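Local coordinates for protein K7 (Vaccinia virus WR, PDB 3JRV) that dampens host innate immunity as a Bcl-2-like virulence factor, binding the RNA helicase DDX3 to block IRF3 activation and TRAF6 and IRAK2 to block NF-kappa-B activation, at residues A[32-37]-A[107-112]; A[58-63]-A[141-146]; A[65-70]-A[98-103]. One frame throughout, in Å; residues are numbered along the deposited sequence.

Interaction 1: residues A[32-37]-A[107-112]; sequences EYITWR and KITEHW
E110 OE2 is gripped twice: R37 NH2 donates a nearly straight salt-bridge hydrogen bond to it (3.0 Å, 172° at the hydrogen), and a water donates a second bond. The same water also donates to R37 O and accepts from R37 NE, so it ties guanidinium, carboxylate and helix backbone together. NH2 keeps OE2 within the guanidinium plane but approaches the carboxylate from above its plane, the two flat groups standing 73° apart. Two bends in the R37 chain, at chi2 and chi3, fold it back, bringing NH1 to Y33 OH one helical turn earlier (2.7 Å), again in the guanidinium plane; NH2 has a second acid partner in D61. On the same interface, T109 OG1 donates to I34 O at 2.8 Å, from outside the carbonyl plane. Beside that bond, I34 CG2 meets T109 CG2 at 3.5 Å, the two side chains crossing at about a right angle.

These residues join helices 26-42 and 95-114 of the Bcl-2-like bundle, whose local axes approach to 8.1 Å at a crossing angle of -31°. I34 and T109 also pack on an aromatic side chain of the bound DDX3 peptide, so the interhelical hydroxyl bond lies next to the ligand. Partners on both its terminal nitrogens and on NE fix the rotation of the buried guanidinium, and the neighbouring carboxylates probably stabilise its positive charge.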
loop_
_atom_site.group_PDB
_atom_site.type_symbol
_atom_site.label_atom_id
_atom_site.label_comp_id
_atom_site.label_asym_id
_atom_site.label_seq_id
_atom_site.Cartn_x
_atom_site.Cartn_y
_atom_site.Cartn_z
ATOM N N GLU A 32 5.617 -2.456 3.645
ATOM C CA GLU A 32 6.645 -1.417 3.506
ATOM C C GLU A 32 6.210 -0.317 2.540
ATOM O O GLU A 32 6.506 0.869 2.759
ATOM C CB GLU A 32 7.984 -2.056 3.074
ATOM C CG GLU A 32 9.065 -1.145 2.724
ATOM C CD GLU A 32 10.246 -1.947 2.222
ATOM O OE1 GLU A 32 10.821 -2.743 3.030
ATOM O OE2 GLU A 32 10.513 -1.809 1.004
ATOM N N TYR A 33 5.677 -0.723 1.383
ATOM C CA TYR A 33 5.311 0.190 0.328
ATOM C C TYR A 33 4.243 1.175 0.874
ATOM O O TYR A 33 4.305 2.395 0.575
ATOM C CB TYR A 33 4.788 -0.620 -0.872
ATOM C CG TYR A 33 4.059 0.252 -1.864
ATOM C CD1 TYR A 33 4.743 1.173 -2.651
ATOM C CD2 TYR A 33 2.662 0.206 -1.941
ATOM C CE1 TYR A 33 4.048 2.082 -3.523
ATOM C CE2 TYR A 33 1.961 1.020 -2.800
ATOM C CZ TYR A 33 2.637 2.006 -3.560
ATOM O OH TYR A 33 1.966 2.849 -4.429
ATOM N N ILE A 34 3.230 0.663 1.586
ATOM C CA ILE A 34 2.197 1.562 2.111
ATOM C C ILE A 34 2.825 2.563 3.104
ATOM O O ILE A 34 2.502 3.779 3.090
ATOM C CB ILE A 34 1.055 0.741 2.779
ATOM C CG1 ILE A 34 0.310 -0.082 1.693
ATOM C CG2 ILE A 34 0.134 1.683 3.600
ATOM C CD1 ILE A 34 -0.258 0.758 0.533
ATOM N N THR A 35 3.774 2.094 3.906
ATOM C CA THR A 35 4.512 3.052 4.764
ATOM C C THR A 35 5.323 4.069 3.944
ATOM O O THR A 35 5.298 5.281 4.186
ATOM C CB THR A 35 5.457 2.305 5.684
ATOM O OG1 THR A 35 4.681 1.517 6.589
ATOM C CG2 THR A 35 6.382 3.304 6.426
ATOM N N TRP A 36 5.989 3.600 2.896
ATOM C CA TRP A 36 6.803 4.469 2.071
ATOM C C TRP A 36 5.972 5.622 1.458
ATOM O O TRP A 36 6.464 6.746 1.348
ATOM C CB TRP A 36 7.487 3.619 0.982
ATOM C CG TRP A 36 8.388 4.431 0.078
ATOM C CD1 TRP A 36 9.720 4.768 0.311
ATOM C CD2 TRP A 36 8.089 4.902 -1.241
ATOM N NE1 TRP A 36 10.233 5.453 -0.769
ATOM C CE2 TRP A 36 9.261 5.541 -1.741
ATOM C CE3 TRP A 36 6.950 4.812 -2.074
ATOM C CZ2 TRP A 36 9.317 6.102 -3.030
ATOM C CZ3 TRP A 36 7.001 5.384 -3.358
ATOM C CH2 TRP A 36 8.183 6.016 -3.826
ATOM N N ARG A 37 4.732 5.361 1.020
ATOM C CA ARG A 37 3.936 6.441 0.393
ATOM C C ARG A 37 3.659 7.571 1.417
ATOM O O ARG A 37 3.403 8.695 1.014
ATOM C CB ARG A 37 2.591 5.884 -0.137
ATOM C CG ARG A 37 2.840 4.942 -1.375
ATOM C CD ARG A 37 3.410 5.714 -2.591
ATOM N NE ARG A 37 2.514 6.795 -3.036
ATOM C CZ ARG A 37 1.493 6.658 -3.894
ATOM N NH1 ARG A 37 1.148 5.462 -4.378
ATOM N NH2 ARG A 37 0.734 7.719 -4.201
ATOM N N LYS A 107 -3.234 5.800 -1.132
ATOM C CA LYS A 107 -3.802 7.160 -1.154
ATOM C C LYS A 107 -4.001 7.670 0.256
ATOM O O LYS A 107 -3.800 8.883 0.499
ATOM C CB LYS A 107 -5.099 7.225 -1.974
ATOM C CG LYS A 107 -4.810 7.084 -3.465
ATOM C CD LYS A 107 -4.332 8.374 -4.132
ATOM C CE LYS A 107 -5.465 9.067 -4.890
ATOM N NZ LYS A 107 -4.973 9.681 -6.169
ATOM N N ILE A 108 -4.450 6.810 1.163
ATOM C CA ILE A 108 -4.735 7.244 2.531
ATOM C C ILE A 108 -3.406 7.643 3.212
ATOM O O ILE A 108 -3.321 8.708 3.813
ATOM C CB ILE A 108 -5.396 6.145 3.347
ATOM C CG1 ILE A 108 -6.833 5.931 2.832
ATOM C CG2 ILE A 108 -5.384 6.480 4.848
ATOM C CD1 ILE A 108 -7.408 4.611 3.283
ATOM N N THR A 109 -2.392 6.775 3.168
ATOM C CA THR A 109 -1.160 7.121 3.889
ATOM C C THR A 109 -0.416 8.294 3.226
ATOM O O THR A 109 0.217 9.100 3.924
ATOM C CB THR A 109 -0.236 5.919 4.089
ATOM O OG1 THR A 109 0.285 5.503 2.818
ATOM C CG2 THR A 109 -1.023 4.795 4.768
ATOM N N GLU A 110 -0.503 8.446 1.907
ATOM C CA GLU A 110 0.024 9.634 1.221
ATOM C C GLU A 110 -0.731 10.886 1.695
ATOM O O GLU A 110 -0.114 11.918 2.006
ATOM C CB GLU A 110 -0.185 9.496 -0.283
ATOM C CG GLU A 110 0.166 10.754 -1.019
ATOM C CD GLU A 110 0.059 10.583 -2.502
ATOM O OE1 GLU A 110 -1.079 10.578 -3.006
ATOM O OE2 GLU A 110 1.120 10.463 -3.149
ATOM N N HIS A 111 -2.058 10.770 1.787
ATOM C CA HIS A 111 -2.889 11.919 2.158
ATOM C C HIS A 111 -2.483 12.370 3.570
ATOM O O HIS A 111 -2.337 13.583 3.836
ATOM C CB HIS A 111 -4.385 11.541 2.114
ATOM C CG HIS A 111 -5.284 12.648 2.570
ATOM N ND1 HIS A 111 -5.516 13.759 1.790
ATOM C CD2 HIS A 111 -5.931 12.864 3.739
ATOM C CE1 HIS A 111 -6.267 14.619 2.459
ATOM N NE2 HIS A 111 -6.536 14.101 3.646
ATOM N N TRP A 112 -2.339 11.400 4.476
ATOM C CA TRP A 112 -1.894 11.685 5.841
ATOM C C TRP A 112 -0.568 12.459 5.756
ATOM O O TRP A 112 -0.395 13.502 6.400
ATOM C CB TRP A 112 -1.750 10.407 6.672
ATOM C CG TRP A 112 -3.032 9.851 7.085
ATOM C CD1 TRP A 112 -4.198 10.564 7.285
ATOM C CD2 TRP A 112 -3.320 8.500 7.489
ATOM N NE1 TRP A 112 -5.178 9.735 7.769
ATOM C CE2 TRP A 112 -4.683 8.460 7.868
ATOM C CE3 TRP A 112 -2.566 7.328 7.550
ATOM C CZ2 TRP A 112 -5.309 7.283 8.289
ATOM C CZ3 TRP A 112 -3.192 6.144 7.965
ATOM C CH2 TRP A 112 -4.549 6.147 8.343
HETATM O O HOH W 1 3.302 9.221 -1.769
#

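Interaction 2: residues A[58-63]-A[141-146]; sequences MKFDDV and ILFLEK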
loop_
_atom_site.group_PDB
_atom_site.type_symbol
_atom_site.label_atom_id
_atom_site.label_comp_id
_atom_site.label_asym_id
_atom_site.label_seq_id
_atom_site.Cartn_x
_atom_site.Cartn_y
_atom_site.Cartn_z
HETATM N N MSE A 58 2.656 1.603 -7.640
HETATM C CA MSE A 58 2.086 2.957 -7.706
HETATM C C MSE A 58 0.977 3.054 -8.753
HETATM O O MSE A 58 0.078 3.906 -8.635
HETATM C CB MSE A 58 3.204 3.973 -8.008
HETATM C CG MSE A 58 4.088 4.034 -6.801
HETATM SE SE MSE A 58 5.730 5.034 -7.112
HETATM C CE MSE A 58 4.836 6.646 -6.841
ATOM N N LYS A 59 1.064 2.226 -9.805
ATOM C CA LYS A 59 -0.025 2.181 -10.800
ATOM C C LYS A 59 -1.382 1.745 -10.225
ATOM O O LYS A 59 -2.428 1.997 -10.847
ATOM C CB LYS A 59 0.339 1.266 -11.976
ATOM C CG LYS A 59 1.490 1.864 -12.778
ATOM C CD LYS A 59 1.946 0.944 -13.899
ATOM C CE LYS A 59 3.320 1.308 -14.419
ATOM N NZ LYS A 59 3.602 0.394 -15.568
ATOM N N PHE A 60 -1.373 1.148 -9.046
ATOM C CA PHE A 60 -2.638 0.728 -8.409
ATOM C C PHE A 60 -3.415 1.976 -7.934
ATOM O O PHE A 60 -4.620 1.877 -7.687
ATOM C CB PHE A 60 -2.427 -0.217 -7.235
ATOM C CG PHE A 60 -1.860 -1.572 -7.623
ATOM C CD1 PHE A 60 -1.763 -1.960 -8.969
ATOM C CD2 PHE A 60 -1.414 -2.418 -6.620
ATOM C CE1 PHE A 60 -1.260 -3.237 -9.331
ATOM C CE2 PHE A 60 -0.862 -3.666 -6.924
ATOM C CZ PHE A 60 -0.814 -4.089 -8.301
ATOM N N ASP A 61 -2.759 3.135 -7.882
ATOM C CA ASP A 61 -3.506 4.384 -7.643
ATOM C C ASP A 61 -4.603 4.542 -8.730
ATOM O O ASP A 61 -5.746 4.907 -8.407
ATOM C CB ASP A 61 -2.587 5.617 -7.664
ATOM C CG ASP A 61 -1.623 5.699 -6.450
ATOM O OD1 ASP A 61 -1.519 4.761 -5.624
ATOM O OD2 ASP A 61 -0.996 6.780 -6.321
ATOM N N ASP A 62 -4.225 4.347 -9.996
ATOM C CA ASP A 62 -5.141 4.441 -11.139
ATOM C C ASP A 62 -6.198 3.362 -11.057
ATOM O O ASP A 62 -7.334 3.603 -11.463
ATOM C CB ASP A 62 -4.440 4.259 -12.488
ATOM C CG ASP A 62 -3.495 5.385 -12.827
ATOM O OD1 ASP A 62 -3.534 6.421 -12.117
ATOM O OD2 ASP A 62 -2.668 5.199 -13.777
ATOM N N VAL A 63 -5.823 2.168 -10.590
ATOM C CA VAL A 63 -6.817 1.095 -10.475
ATOM C C VAL A 63 -7.881 1.484 -9.468
ATOM O O VAL A 63 -9.075 1.277 -9.699
ATOM C CB VAL A 63 -6.204 -0.264 -10.035
ATOM C CG1 VAL A 63 -7.331 -1.292 -9.736
ATOM C CG2 VAL A 63 -5.179 -0.770 -11.069
ATOM N N ILE A 141 1.502 -11.689 -6.829
ATOM C CA ILE A 141 2.863 -12.024 -7.299
ATOM C C ILE A 141 2.862 -12.469 -8.762
ATOM O O ILE A 141 3.769 -12.130 -9.498
ATOM C CB ILE A 141 3.582 -13.049 -6.421
ATOM C CG1 ILE A 141 5.054 -13.100 -6.837
ATOM C CG2 ILE A 141 2.925 -14.425 -6.508
ATOM C CD1 ILE A 141 5.908 -13.788 -5.772
ATOM N N LEU A 142 1.805 -13.162 -9.200
ATOM C CA LEU A 142 1.753 -13.575 -10.610
ATOM C C LEU A 142 1.638 -12.339 -11.509
ATOM O O LEU A 142 2.230 -12.269 -12.573
ATOM C CB LEU A 142 0.563 -14.531 -10.856
ATOM C CG LEU A 142 0.764 -15.851 -10.111
ATOM C CD1 LEU A 142 -0.454 -16.741 -10.194
ATOM C CD2 LEU A 142 2.086 -16.575 -10.489
ATOM N N PHE A 143 0.828 -11.369 -11.068
ATOM C CA PHE A 143 0.672 -10.149 -11.829
ATOM C C PHE A 143 2.011 -9.399 -11.927
ATOM O O PHE A 143 2.392 -8.925 -12.998
ATOM C CB PHE A 143 -0.406 -9.263 -11.198
ATOM C CG PHE A 143 -0.513 -7.926 -11.845
ATOM C CD1 PHE A 143 -1.322 -7.724 -12.975
ATOM C CD2 PHE A 143 0.174 -6.838 -11.299
ATOM C CE1 PHE A 143 -1.431 -6.460 -13.584
ATOM C CE2 PHE A 143 0.071 -5.552 -11.915
ATOM C CZ PHE A 143 -0.717 -5.376 -13.058
ATOM N N LEU A 144 2.673 -9.235 -10.773
ATOM C CA LEU A 144 3.921 -8.498 -10.775
ATOM C C LEU A 144 4.989 -9.219 -11.605
ATOM O O LEU A 144 5.704 -8.562 -12.359
ATOM C CB LEU A 144 4.422 -8.286 -9.347
ATOM C CG LEU A 144 3.502 -7.388 -8.507
ATOM C CD1 LEU A 144 3.996 -7.429 -7.044
ATOM C CD2 LEU A 144 3.546 -5.956 -9.053
ATOM N N GLU A 145 5.082 -10.554 -11.502
ATOM C CA GLU A 145 6.069 -11.284 -12.322
ATOM C C GLU A 145 5.807 -11.092 -13.809
ATOM O O GLU A 145 6.709 -10.853 -14.607
ATOM C CB GLU A 145 6.090 -12.771 -11.924
ATOM C CG GLU A 145 6.692 -12.967 -10.501
ATOM C CD GLU A 145 6.586 -14.371 -9.946
ATOM O OE1 GLU A 145 5.606 -15.097 -10.244
ATOM O OE2 GLU A 145 7.442 -14.703 -9.096
ATOM N N LYS A 146 4.537 -11.141 -14.193
ATOM C CA LYS A 146 4.220 -10.939 -15.589
ATOM C C LYS A 146 4.606 -9.527 -16.095
ATOM O O LYS A 146 5.188 -9.375 -17.155
ATOM C CB LYS A 146 2.744 -11.282 -15.827
ATOM C CG LYS A 146 2.166 -10.621 -17.077
ATOM C CD LYS A 146 0.646 -10.677 -17.108
ATOM C CE LYS A 146 0.008 -9.885 -15.946
ATOM N NZ LYS A 146 -1.347 -10.459 -15.595
#
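An aromatic cluster between helix 60-68 and the C-terminal helix 134-148 brings F60 and F143 together. F60 CE1 and F143 CE2 are the closest pair, 3.7 Å apart, and F60 CZ stands 4.0 Å from the same F143 CE2. The touching carbon of F143 lies at the edge of the F60 ring, close to its plane. The rings are inclined at 48° with their centroids 5.9 Å apart, an oblique pairing that is neither a parallel stack nor a T-shaped one.

Each phenylalanine reaches out from its own helix, and the two side chains run past each other in opposite directions. On helix 134-148, CG of F143 is anti to the backbone N (chi1 174°), which carries the ring out toward helix 60-68. The F60 side chain leaves its backbone to one side, and it is the far end of its ring, CE1 and CZ, that closes the distance.

In this all-helical Bcl-2-like fold the pair does not stand alone: F99 of helix 95-114 stacks on F60 and also meets F143, its plane at about 60° to that ring. Three helices thus contribute one ring each, and I102 adds an aliphatic contact to F60. No hydrogen bond links the two segments, so this is purely apolar packing. F60 is buried, whereas F143 is partly exposed. L144, one residue on, directs its side chain to L53 and E56 of helix 52-58.

Interaction 3: residues A[65-70]-A[98-103]; sequences IRYYGI and LFATIG
Apolar contact is all that crosses between Y67 and Y68, at the end of helix 60-68, and A100 on helix 95-114, two neighbouring helices of the Bcl-2-like bundle. The methyl of A100 points to the other helix and is met by both tyrosines. Y67 comes closer: its CB, CG and CD2 each lie 3.7 Å from A100 CB, so the methyl sits against the root of the side chain and one flank of the ring. Y68 approaches with CE2, 4.1 Å from A100 CB, and its side chain also packs on I73 and I76 of helix 70-80. The CA atoms of Y67 and A100 lie 6.4 Å apart, a close approach consistent with the small alanine side chain.

Polar interactions lie around this patch: Y67 OH makes a weak hydrogen bond to S97 OG, and G69, which ends helix 60-68 with positive phi (79°), bonds through its N to I65 O at 2.8 Å.

Aromatic packing within segment 65-70 sets the two rings against each other. With CG of Y67 anti to the backbone N (chi1 -173°), its ring turns to helix 95-114 and offers an edge to its neighbour. Over the centre of the Y68 ring stands Y67 CD2, 3.4 Å above the plane.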
loop_
_atom_site.group_PDB
_atom_site.type_symbol
_atom_site.label_atom_id
_atom_site.label_comp_id
_atom_site.label_asym_id
_atom_site.label_seq_id
_atom_site.Cartn_x
_atom_site.Cartn_y
_atom_site.Cartn_z
ATOM N N ILE A 65 -8.764 4.550 -8.666
ATOM C CA ILE A 65 -9.596 5.577 -9.310
ATOM C C ILE A 65 -10.609 4.991 -10.298
ATOM O O ILE A 65 -11.813 5.352 -10.285
ATOM C CB ILE A 65 -8.723 6.619 -10.033
ATOM C CG1 ILE A 65 -7.942 7.444 -9.021
ATOM C CG2 ILE A 65 -9.596 7.508 -10.979
ATOM C CD1 ILE A 65 -6.786 8.235 -9.707
ATOM N N ARG A 66 -10.152 4.069 -11.144
ATOM C CA ARG A 66 -11.079 3.376 -12.052
ATOM C C ARG A 66 -12.197 2.686 -11.282
ATOM O O ARG A 66 -13.352 2.685 -11.746
ATOM C CB ARG A 66 -10.355 2.323 -12.890
ATOM C CG ARG A 66 -9.668 2.764 -14.153
ATOM C CD ARG A 66 -9.002 1.552 -14.856
ATOM N NE ARG A 66 -7.754 1.960 -15.490
ATOM C CZ ARG A 66 -6.527 1.724 -15.028
ATOM N NH1 ARG A 66 -6.317 0.896 -14.007
ATOM N NH2 ARG A 66 -5.486 2.239 -15.676
ATOM N N TYR A 67 -11.862 2.071 -10.142
ATOM C CA TYR A 67 -12.758 1.132 -9.425
ATOM C C TYR A 67 -13.810 1.926 -8.649
ATOM O O TYR A 67 -15.005 1.585 -8.684
ATOM C CB TYR A 67 -11.920 0.280 -8.461
ATOM C CG TYR A 67 -12.654 -0.853 -7.747
ATOM C CD1 TYR A 67 -12.945 -2.028 -8.411
ATOM C CD2 TYR A 67 -13.090 -0.709 -6.437
ATOM C CE1 TYR A 67 -13.635 -3.064 -7.764
ATOM C CE2 TYR A 67 -13.738 -1.745 -5.767
ATOM C CZ TYR A 67 -14.026 -2.905 -6.442
ATOM O OH TYR A 67 -14.656 -3.928 -5.759
ATOM N N TYR A 68 -13.362 2.993 -7.975
ATOM C CA TYR A 68 -14.177 3.751 -7.007
ATOM C C TYR A 68 -14.670 5.086 -7.565
ATOM O O TYR A 68 -15.759 5.550 -7.177
ATOM C CB TYR A 68 -13.367 4.031 -5.741
ATOM C CG TYR A 68 -13.251 2.831 -4.829
ATOM C CD1 TYR A 68 -14.410 2.214 -4.345
ATOM C CD2 TYR A 68 -12.009 2.279 -4.519
ATOM C CE1 TYR A 68 -14.340 1.111 -3.541
ATOM C CE2 TYR A 68 -11.925 1.157 -3.689
ATOM C CZ TYR A 68 -13.103 0.602 -3.200
ATOM O OH TYR A 68 -13.100 -0.498 -2.377
ATOM N N GLY A 69 -13.868 5.699 -8.445
ATOM C CA GLY A 69 -14.042 7.109 -8.853
ATOM C C GLY A 69 -13.486 8.074 -7.821
ATOM O O GLY A 69 -13.336 7.706 -6.652
ATOM N N ILE A 70 -13.115 9.286 -8.248
ATOM C CA ILE A 70 -12.300 10.141 -7.384
ATOM C C ILE A 70 -13.122 10.696 -6.220
ATOM O O ILE A 70 -12.600 10.812 -5.117
ATOM C CB ILE A 70 -11.550 11.249 -8.161
ATOM C CG1 ILE A 70 -10.537 12.001 -7.261
ATOM C CG2 ILE A 70 -12.549 12.171 -8.845
ATOM C CD1 ILE A 70 -9.326 11.180 -6.784
ATOM N N LEU A 98 -8.586 -6.205 -5.156
ATOM C CA LEU A 98 -7.359 -6.270 -4.369
ATOM C C LEU A 98 -6.475 -5.061 -4.735
ATOM O O LEU A 98 -5.913 -4.383 -3.834
ATOM C CB LEU A 98 -6.642 -7.602 -4.656
ATOM C CG LEU A 98 -5.217 -7.729 -4.061
ATOM C CD1 LEU A 98 -5.316 -7.666 -2.517
ATOM C CD2 LEU A 98 -4.625 -9.079 -4.525
ATOM N N PHE A 99 -6.251 -4.859 -6.036
ATOM C CA PHE A 99 -5.358 -3.771 -6.485
ATOM C C PHE A 99 -5.934 -2.414 -6.118
ATOM O O PHE A 99 -5.188 -1.510 -5.721
ATOM C CB PHE A 99 -4.998 -3.829 -7.976
ATOM C CG PHE A 99 -4.262 -5.076 -8.403
ATOM C CD1 PHE A 99 -3.805 -6.004 -7.474
ATOM C CD2 PHE A 99 -3.984 -5.269 -9.756
ATOM C CE1 PHE A 99 -3.099 -7.186 -7.907
ATOM C CE2 PHE A 99 -3.289 -6.443 -10.211
ATOM C CZ PHE A 99 -2.825 -7.368 -9.277
ATOM N N ALA A 100 -7.255 -2.254 -6.245
ATOM C CA ALA A 100 -7.910 -1.000 -5.812
ATOM C C ALA A 100 -7.691 -0.773 -4.331
ATOM O O ALA A 100 -7.497 0.369 -3.897
ATOM C CB ALA A 100 -9.392 -1.067 -6.103
ATOM N N THR A 101 -7.729 -1.835 -3.535
ATOM C CA THR A 101 -7.640 -1.692 -2.072
ATOM C C THR A 101 -6.205 -1.286 -1.712
ATOM O O THR A 101 -5.994 -0.419 -0.863
ATOM C CB THR A 101 -8.014 -3.002 -1.343
ATOM O OG1 THR A 101 -9.368 -3.330 -1.664
ATOM C CG2 THR A 101 -7.911 -2.906 0.208
ATOM N N ILE A 102 -5.209 -1.919 -2.333
ATOM C CA ILE A 102 -3.828 -1.466 -2.126
ATOM C C ILE A 102 -3.665 0.003 -2.542
ATOM O O ILE A 102 -2.995 0.784 -1.831
ATOM C CB ILE A 102 -2.829 -2.402 -2.896
ATOM C CG1 ILE A 102 -2.931 -3.802 -2.286
ATOM C CG2 ILE A 102 -1.401 -1.825 -2.834
ATOM C CD1 ILE A 102 -2.264 -4.868 -3.164
ATOM N N GLY A 103 -4.211 0.367 -3.707
ATOM C CA GLY A 103 -4.220 1.757 -4.184
ATOM C C GLY A 103 -4.831 2.693 -3.149
ATOM O O GLY A 103 -4.295 3.809 -2.942
#

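In the fold
Helix 95-114 runs through the arrangement: interactions 1 and 3 use its later and earlier turns, their centres about 14 Å apart, and F99, within segment 98-103 of interaction 3, brings interactions 2 and 3 into direct contact. Helix 60-68 is shared by interactions 2 and 3, whose centres are about 12 Å apart; those of 1 and 2 are about 16 Å apart, yet D61 of segment 58-63 connects them. Along the chain the segments of interactions 1 and 2 alternate, and interaction 3 is nested inside the loops closed by both. Helices distant in sequence thus interlock in one Bcl-2-like bundle, with interaction 1 adjoining the DDX3 peptide.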